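Local coordinates for protein CymD (Pseudomonas putida, PDB 6Z34) that forms an outer-membrane channel of the FadL family through which monoaromatic hydrocarbons are taken up, probably by lateral diffusion, at residues A[93-104]-A[135-146]; A[30-39]-A[221-229]. All blocks are in the same frame, centred on the assembly; numbering follows the deposited sequence.

Interaction 1: A[93-104]-A[135-146]; sequences RYALGVGAFASD and IVLRIPFSAAYQ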
# COMPACT_ATOMS: atom_id res chain seq x y z
N ARG A 93 15.00 23.22 -13.98
CA ARG A 93 15.43 22.56 -12.75
C ARG A 93 14.28 21.93 -11.97
O ARG A 93 14.53 21.31 -10.94
CB ARG A 93 16.14 23.55 -11.83
CG ARG A 93 17.48 24.06 -12.35
CD ARG A 93 17.91 25.32 -11.58
NE ARG A 93 19.03 25.08 -10.67
CZ ARG A 93 20.28 25.40 -10.93
NH1 ARG A 93 20.60 25.97 -12.07
NH2 ARG A 93 21.22 25.15 -10.03
N TYR A 94 13.04 22.12 -12.41
CA TYR A 94 11.89 21.71 -11.62
C TYR A 94 11.19 20.54 -12.27
O TYR A 94 11.24 20.36 -13.50
CB TYR A 94 10.87 22.85 -11.45
CG TYR A 94 11.33 23.99 -10.56
CD1 TYR A 94 12.15 25.00 -11.05
CD2 TYR A 94 10.91 24.06 -9.24
CE1 TYR A 94 12.55 26.05 -10.22
CE2 TYR A 94 11.31 25.09 -8.41
CZ TYR A 94 12.13 26.08 -8.89
OH TYR A 94 12.49 27.11 -8.05
N ALA A 95 10.55 19.73 -11.42
CA ALA A 95 9.56 18.76 -11.82
C ALA A 95 8.32 19.01 -10.99
O ALA A 95 8.44 19.29 -9.79
CB ALA A 95 10.04 17.34 -11.62
N LEU A 96 7.15 18.95 -11.63
CA LEU A 96 5.85 19.06 -10.98
C LEU A 96 5.02 17.86 -11.36
O LEU A 96 5.00 17.46 -12.54
CB LEU A 96 5.09 20.31 -11.38
CG LEU A 96 5.85 21.62 -11.19
CD1 LEU A 96 5.09 22.75 -11.91
CD2 LEU A 96 6.03 21.93 -9.72
N GLY A 97 4.34 17.28 -10.39
CA GLY A 97 3.63 16.04 -10.62
C GLY A 97 2.35 15.98 -9.82
O GLY A 97 2.23 16.57 -8.75
N VAL A 98 1.40 15.23 -10.37
CA VAL A 98 0.22 14.82 -9.63
C VAL A 98 -0.16 13.45 -10.17
O VAL A 98 0.17 13.10 -11.30
CB VAL A 98 -0.93 15.86 -9.78
CG1 VAL A 98 -1.35 15.95 -11.22
CG2 VAL A 98 -2.14 15.48 -8.89
N GLY A 99 -0.86 12.67 -9.35
CA GLY A 99 -1.33 11.39 -9.83
C GLY A 99 -2.35 10.77 -8.90
O GLY A 99 -2.80 11.38 -7.93
N ALA A 100 -2.73 9.55 -9.24
CA ALA A 100 -3.66 8.78 -8.42
C ALA A 100 -3.15 7.35 -8.42
O ALA A 100 -3.10 6.72 -9.49
CB ALA A 100 -5.09 8.86 -8.94
N PHE A 101 -2.78 6.86 -7.24
CA PHE A 101 -2.16 5.56 -7.06
C PHE A 101 -3.03 4.76 -6.10
O PHE A 101 -3.25 5.17 -4.95
CB PHE A 101 -0.74 5.70 -6.50
CG PHE A 101 0.21 6.38 -7.44
CD1 PHE A 101 0.25 7.76 -7.53
CD2 PHE A 101 1.05 5.63 -8.24
CE1 PHE A 101 1.13 8.38 -8.42
CE2 PHE A 101 1.94 6.26 -9.13
CZ PHE A 101 1.96 7.63 -9.21
N ALA A 102 -3.53 3.63 -6.56
CA ALA A 102 -4.47 2.82 -5.83
C ALA A 102 -3.80 1.52 -5.41
O ALA A 102 -2.93 1.00 -6.11
CB ALA A 102 -5.72 2.52 -6.68
N SER A 103 -4.21 1.02 -4.25
CA SER A 103 -3.83 -0.31 -3.81
C SER A 103 -5.06 -1.03 -3.30
O SER A 103 -5.95 -0.42 -2.69
CB SER A 103 -2.73 -0.27 -2.73
OG SER A 103 -3.23 0.14 -1.48
N ASP A 104 -5.11 -2.34 -3.56
CA ASP A 104 -6.24 -3.21 -3.29
C ASP A 104 -5.70 -4.54 -2.80
O ASP A 104 -4.70 -5.04 -3.32
CB ASP A 104 -7.07 -3.42 -4.57
CG ASP A 104 -8.54 -3.69 -4.29
OD1 ASP A 104 -8.91 -3.92 -3.12
OD2 ASP A 104 -9.33 -3.69 -5.27
N ILE A 135 -8.65 -0.67 0.72
CA ILE A 135 -8.44 0.12 -0.48
C ILE A 135 -7.81 1.43 -0.04
O ILE A 135 -8.36 2.13 0.82
CB ILE A 135 -9.77 0.38 -1.22
CG1 ILE A 135 -10.40 -0.94 -1.65
CG2 ILE A 135 -9.55 1.31 -2.41
CD1 ILE A 135 -11.86 -0.82 -2.02
N VAL A 136 -6.65 1.76 -0.62
CA VAL A 136 -6.00 3.05 -0.39
C VAL A 136 -5.74 3.71 -1.73
O VAL A 136 -5.04 3.16 -2.59
CB VAL A 136 -4.70 2.91 0.42
CG1 VAL A 136 -4.04 4.29 0.62
CG2 VAL A 136 -4.97 2.22 1.77
N LEU A 137 -6.33 4.88 -1.93
CA LEU A 137 -6.08 5.71 -3.10
C LEU A 137 -5.26 6.91 -2.63
O LEU A 137 -5.74 7.70 -1.81
CB LEU A 137 -7.39 6.17 -3.74
CG LEU A 137 -7.18 7.11 -4.92
CD1 LEU A 137 -6.57 6.36 -6.11
CD2 LEU A 137 -8.48 7.79 -5.30
N ARG A 138 -4.04 7.04 -3.15
CA ARG A 138 -3.16 8.14 -2.79
C ARG A 138 -3.04 9.10 -3.96
O ARG A 138 -2.79 8.69 -5.11
CB ARG A 138 -1.80 7.61 -2.32
CG ARG A 138 -1.95 6.44 -1.35
CD ARG A 138 -0.63 5.99 -0.67
NE ARG A 138 -0.12 7.05 0.18
CZ ARG A 138 0.10 6.96 1.48
NH1 ARG A 138 -0.13 5.81 2.13
NH2 ARG A 138 0.55 8.04 2.13
N ILE A 139 -3.29 10.38 -3.69
CA ILE A 139 -3.29 11.39 -4.73
C ILE A 139 -2.17 12.37 -4.40
O ILE A 139 -2.40 13.33 -3.65
CB ILE A 139 -4.65 12.11 -4.83
CG1 ILE A 139 -5.77 11.09 -5.05
CG2 ILE A 139 -4.61 13.18 -5.94
CD1 ILE A 139 -7.18 11.72 -5.03
N PRO A 140 -0.96 12.16 -4.92
CA PRO A 140 0.16 13.03 -4.58
C PRO A 140 0.13 14.35 -5.33
O PRO A 140 -0.32 14.44 -6.47
CB PRO A 140 1.39 12.22 -5.01
CG PRO A 140 0.87 11.41 -6.17
CD PRO A 140 -0.54 11.02 -5.76
N PHE A 141 0.60 15.38 -4.64
CA PHE A 141 0.98 16.65 -5.26
C PHE A 141 2.46 16.79 -5.00
O PHE A 141 2.89 16.86 -3.84
CB PHE A 141 0.17 17.82 -4.70
CG PHE A 141 -1.32 17.60 -4.77
CD1 PHE A 141 -1.96 16.81 -3.81
CD2 PHE A 141 -2.08 18.14 -5.79
CE1 PHE A 141 -3.33 16.59 -3.87
CE2 PHE A 141 -3.44 17.92 -5.86
CZ PHE A 141 -4.07 17.13 -4.89
N SER A 142 3.26 16.75 -6.07
CA SER A 142 4.68 16.48 -5.96
C SER A 142 5.47 17.52 -6.72
O SER A 142 5.02 18.06 -7.74
CB SER A 142 5.01 15.09 -6.49
OG SER A 142 6.30 14.69 -6.07
N ALA A 143 6.67 17.80 -6.20
CA ALA A 143 7.57 18.75 -6.83
C ALA A 143 9.00 18.29 -6.55
O ALA A 143 9.26 17.64 -5.54
CB ALA A 143 7.35 20.17 -6.30
N ALA A 144 9.92 18.66 -7.45
CA ALA A 144 11.31 18.31 -7.26
C ALA A 144 12.18 19.40 -7.88
O ALA A 144 11.73 20.16 -8.75
CB ALA A 144 11.64 16.93 -7.85
N TYR A 145 13.41 19.50 -7.40
CA TYR A 145 14.27 20.61 -7.76
C TYR A 145 15.72 20.14 -7.76
O TYR A 145 16.15 19.46 -6.82
CB TYR A 145 14.09 21.78 -6.79
CG TYR A 145 14.95 22.99 -7.09
CD1 TYR A 145 14.68 23.82 -8.18
CD2 TYR A 145 16.05 23.31 -6.28
CE1 TYR A 145 15.46 24.94 -8.45
CE2 TYR A 145 16.85 24.43 -6.55
CZ TYR A 145 16.56 25.23 -7.64
OH TYR A 145 17.33 26.34 -7.92
N GLN A 146 16.45 20.49 -8.83
CA GLN A 146 17.89 20.27 -8.90
C GLN A 146 18.58 21.44 -8.22
O GLN A 146 18.66 22.53 -8.78
CB GLN A 146 18.37 20.16 -10.34
CG GLN A 146 18.19 18.81 -10.99
CD GLN A 146 18.54 18.85 -12.46
OE1 GLN A 146 18.35 19.86 -13.12
NE2 GLN A 146 19.06 17.74 -12.98

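Interaction 2: A[30-39]-A[221-229]; sequences MMLNPATLTQ and GGRLGLTYQ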
# COMPACT_ATOMS: atom_id res chain seq x y z
N MET A 30 7.07 10.02 -7.65
CA MET A 30 6.07 10.71 -6.84
C MET A 30 5.72 9.94 -5.56
O MET A 30 5.45 10.53 -4.51
CB MET A 30 4.78 10.91 -7.66
CG MET A 30 4.67 12.25 -8.32
SD MET A 30 3.17 12.56 -9.27
CE MET A 30 3.06 11.13 -10.31
N MET A 31 5.69 8.61 -5.66
CA MET A 31 5.26 7.77 -4.55
C MET A 31 6.42 7.02 -3.91
O MET A 31 6.18 6.16 -3.07
CB MET A 31 4.20 6.77 -5.01
CG MET A 31 2.87 7.41 -5.39
SD MET A 31 2.02 8.21 -4.01
CE MET A 31 2.16 6.97 -2.76
N LEU A 32 7.66 7.30 -4.32
CA LEU A 32 8.79 6.65 -3.66
C LEU A 32 9.75 7.74 -3.20
O LEU A 32 9.60 8.28 -2.10
CB LEU A 32 9.49 5.65 -4.59
CG LEU A 32 10.19 4.54 -3.78
CD1 LEU A 32 10.12 3.22 -4.53
CD2 LEU A 32 11.63 4.88 -3.41
N ASN A 33 10.71 8.09 -4.05
CA ASN A 33 11.56 9.24 -3.77
C ASN A 33 11.31 10.26 -4.86
O ASN A 33 11.81 10.12 -5.99
CB ASN A 33 13.04 8.85 -3.68
CG ASN A 33 13.94 10.05 -3.33
OD1 ASN A 33 13.46 11.16 -3.02
ND2 ASN A 33 15.26 9.83 -3.38
N PRO A 34 10.51 11.29 -4.58
CA PRO A 34 10.22 12.29 -5.61
C PRO A 34 11.44 13.04 -6.10
O PRO A 34 11.38 13.64 -7.18
CB PRO A 34 9.22 13.23 -4.91
CG PRO A 34 9.22 12.85 -3.47
CD PRO A 34 9.68 11.45 -3.37
N ALA A 35 12.57 13.00 -5.39
CA ALA A 35 13.78 13.63 -5.92
C ALA A 35 14.20 13.00 -7.23
O ALA A 35 14.84 13.66 -8.06
CB ALA A 35 14.93 13.56 -4.91
N THR A 36 13.80 11.73 -7.48
CA THR A 36 14.25 11.08 -8.72
C THR A 36 13.55 11.64 -9.95
O THR A 36 13.98 11.35 -11.07
CB THR A 36 14.03 9.57 -8.68
OG1 THR A 36 12.66 9.27 -8.45
CG2 THR A 36 14.95 8.89 -7.59
N LEU A 37 12.48 12.42 -9.78
CA LEU A 37 11.79 13.01 -10.92
C LEU A 37 12.67 13.97 -11.70
O LEU A 37 12.43 14.16 -12.89
CB LEU A 37 10.53 13.73 -10.46
CG LEU A 37 9.53 12.83 -9.75
CD1 LEU A 37 8.47 13.70 -9.10
CD2 LEU A 37 8.96 11.83 -10.75
N THR A 38 13.68 14.58 -11.07
CA THR A 38 14.61 15.40 -11.85
C THR A 38 15.41 14.59 -12.87
O THR A 38 16.00 15.18 -13.77
CB THR A 38 15.58 16.18 -10.93
OG1 THR A 38 16.39 15.29 -10.15
CG2 THR A 38 14.80 17.10 -10.02
N GLN A 39 15.40 13.25 -12.77
CA GLN A 39 16.04 12.38 -13.77
C GLN A 39 15.23 12.29 -15.07
O GLN A 39 15.79 11.92 -16.10
CB GLN A 39 16.22 10.97 -13.20
CG GLN A 39 17.62 10.59 -12.75
CD GLN A 39 18.03 11.29 -11.48
OE1 GLN A 39 17.62 10.88 -10.38
NE2 GLN A 39 18.84 12.34 -11.61
N GLY A 221 -1.02 12.23 3.78
CA GLY A 221 0.32 11.69 3.92
C GLY A 221 1.37 12.47 3.13
O GLY A 221 1.12 13.60 2.69
N GLY A 222 2.54 11.89 2.93
CA GLY A 222 3.56 12.58 2.18
C GLY A 222 4.92 11.97 2.42
O GLY A 222 5.09 11.04 3.22
N ARG A 223 5.90 12.52 1.69
CA ARG A 223 7.28 12.07 1.74
C ARG A 223 8.21 13.23 1.39
O ARG A 223 7.81 14.19 0.74
CB ARG A 223 7.51 10.88 0.79
CG ARG A 223 7.14 11.12 -0.67
CD ARG A 223 6.79 9.82 -1.36
NE ARG A 223 5.70 9.23 -0.61
CZ ARG A 223 4.43 9.52 -0.83
NH1 ARG A 223 4.11 10.37 -1.81
NH2 ARG A 223 3.48 8.98 -0.07
N LEU A 224 9.46 13.10 1.84
CA LEU A 224 10.50 14.11 1.67
C LEU A 224 11.82 13.39 1.43
O LEU A 224 12.28 12.64 2.30
CB LEU A 224 10.61 15.01 2.91
CG LEU A 224 11.72 16.08 2.82
CD1 LEU A 224 11.57 17.01 1.56
CD2 LEU A 224 11.82 16.88 4.11
N GLY A 225 12.43 13.58 0.25
CA GLY A 225 13.59 12.81 -0.12
C GLY A 225 14.63 13.65 -0.83
O GLY A 225 14.40 14.81 -1.15
N LEU A 226 15.79 13.04 -1.07
CA LEU A 226 16.85 13.68 -1.85
C LEU A 226 17.65 12.61 -2.59
O LEU A 226 17.57 11.42 -2.27
CB LEU A 226 17.79 14.52 -0.97
CG LEU A 226 18.65 13.81 0.08
CD1 LEU A 226 19.99 13.37 -0.48
CD2 LEU A 226 18.87 14.68 1.29
N THR A 227 18.37 13.04 -3.63
CA THR A 227 19.37 12.20 -4.27
C THR A 227 20.66 12.98 -4.38
O THR A 227 20.66 14.21 -4.47
CB THR A 227 18.94 11.70 -5.66
OG1 THR A 227 18.88 12.80 -6.57
CG2 THR A 227 17.60 11.04 -5.60
N TYR A 228 21.77 12.25 -4.35
CA TYR A 228 23.09 12.86 -4.41
C TYR A 228 23.98 12.02 -5.31
O TYR A 228 24.19 10.83 -5.04
CB TYR A 228 23.72 13.00 -3.02
CG TYR A 228 24.95 13.90 -3.03
CD1 TYR A 228 24.81 15.28 -3.07
CD2 TYR A 228 26.22 13.36 -3.00
CE1 TYR A 228 25.91 16.11 -3.07
CE2 TYR A 228 27.35 14.19 -3.01
CZ TYR A 228 27.18 15.56 -3.05
OH TYR A 228 28.28 16.40 -3.05
N GLN A 229 24.48 12.64 -6.38
CA GLN A 229 25.42 11.98 -7.28
C GLN A 229 26.82 12.20 -6.73
O GLN A 229 27.48 13.18 -7.07
CB GLN A 229 25.31 12.53 -8.70
CG GLN A 229 26.12 11.74 -9.69
CD GLN A 229 25.34 10.57 -10.24
OE1 GLN A 229 24.20 10.73 -10.67
NE2 GLN A 229 25.94 9.38 -10.22
O HOH W 1 17.65 12.78 -8.64

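Interaction 1: A[93-104]-A[135-146]
Strands 94-104 and 135-146 run antiparallel, their axes at 164° and 4.5 Å apart at closest approach, with paired backbone bonds at A95-A144, G97-S142, F101-R138 and S103-V136. The ladder slackens at G99: its N gives only a weak bond to P140 O (3.4 Å), and P140 has no N-H to return one. P140 CD instead lies 3.2 Å from G99 O. Beside this irregularity F101 and P140 cross at about a right angle, F101 CE1 3.8 Å from P140 CG, while R138 O sits at the edge of the F101 ring, in its plane. On the other face, Y145 carries its ring across Y94 at a slant because CG is anti to the backbone N (chi1 180°); Y145 CD1 stands over the centre of the Y94 ring, 3.5 Å from Y94 CZ, with the planes at 52°. At this end R93 NE donates to Q146 O (3.2 Å), tilted from the guanidinium plane, and R93 NH2 bonds to V147 O. V98 CG2 and F141 CD2 lie 4.1 Å apart on the tyrosines' face. Such strand pairs build outer-membrane barrel walls, and the break at G99 is consistent with the kink forming the lateral opening in FadL channels.

Interaction 2: A[30-39]-A[221-229]
The R223 guanidinium has M31 CE over one face, 3.6 Å from NH2, and L32 O at its edge, near its plane. M30 O approaches obliquely and takes only a weak, bent bond from NH1 (3.0 Å). R223 CG, placed between the backbone N and the carbonyl carbon (chi1 56°), packs 3.7 Å from P34 CD, and R223 CD lies 3.3 Å from L32 O; the bend at chi3 then turns the guanidinium. The stronger partners of the buried group come from the barrel: D158 forms a salt bridge with NH2 and N241 OD1 accepts from NE, so polar atoms of wall and loop together hold its rotation.

The second flat group is the N33 amide. Its CG is anti to the backbone N (chi1 -178°), which carries the amide to strand 221-229, where ND2 donates to L226 O at 3.0 Å and 155°. That oxygen lies in the amide plane, although the donor stands above the L226 carbonyl plane. A21 O is a further acceptor for ND2. On the other branch, N33 OD1 takes the A35 N-H (3.1 Å) in an Asx turn, and it rests 3.3 Å from G225 CA, where no side chain intervenes.

Next along the loop, A35 CB points at the strand and packs 3.6 Å from L226 CA; the T227 methyl CG2 fills in against both A35 CB and the T36 methyl. T36 OG1 and T36 N both bond to N33 O, starting the 3-10 turn 34-39. A water donates to A35 O and Q39 OE1. An N-terminal loop held to the inner face of a wall strand by an asparagine side-chain bond and by packing round a wall arginine is consistent with the hatch that plugs the barrel in FadL-family channels.

The centres of interactions 1 and 2 lie about 10 Å apart, and segment 30-39 joins them: it packs on strand 221-229 in interaction 2 and also against the inward side of strands 94-104 and 135-146. M30 supplies two of these contacts, its SD 3.4 Å from V98 N and its CG 3.4 Å from S142 CB, close to the irregular step at G99. Further along, P34 O lies 3.4 Å from A144 CB. R138 NH2 and R223 NH2 come within 3.8 Å, both forming salt bridges with D158 OD2, which probably offsets their charges. This places the loop next to what is, by analogy with FadL, probably the lateral opening.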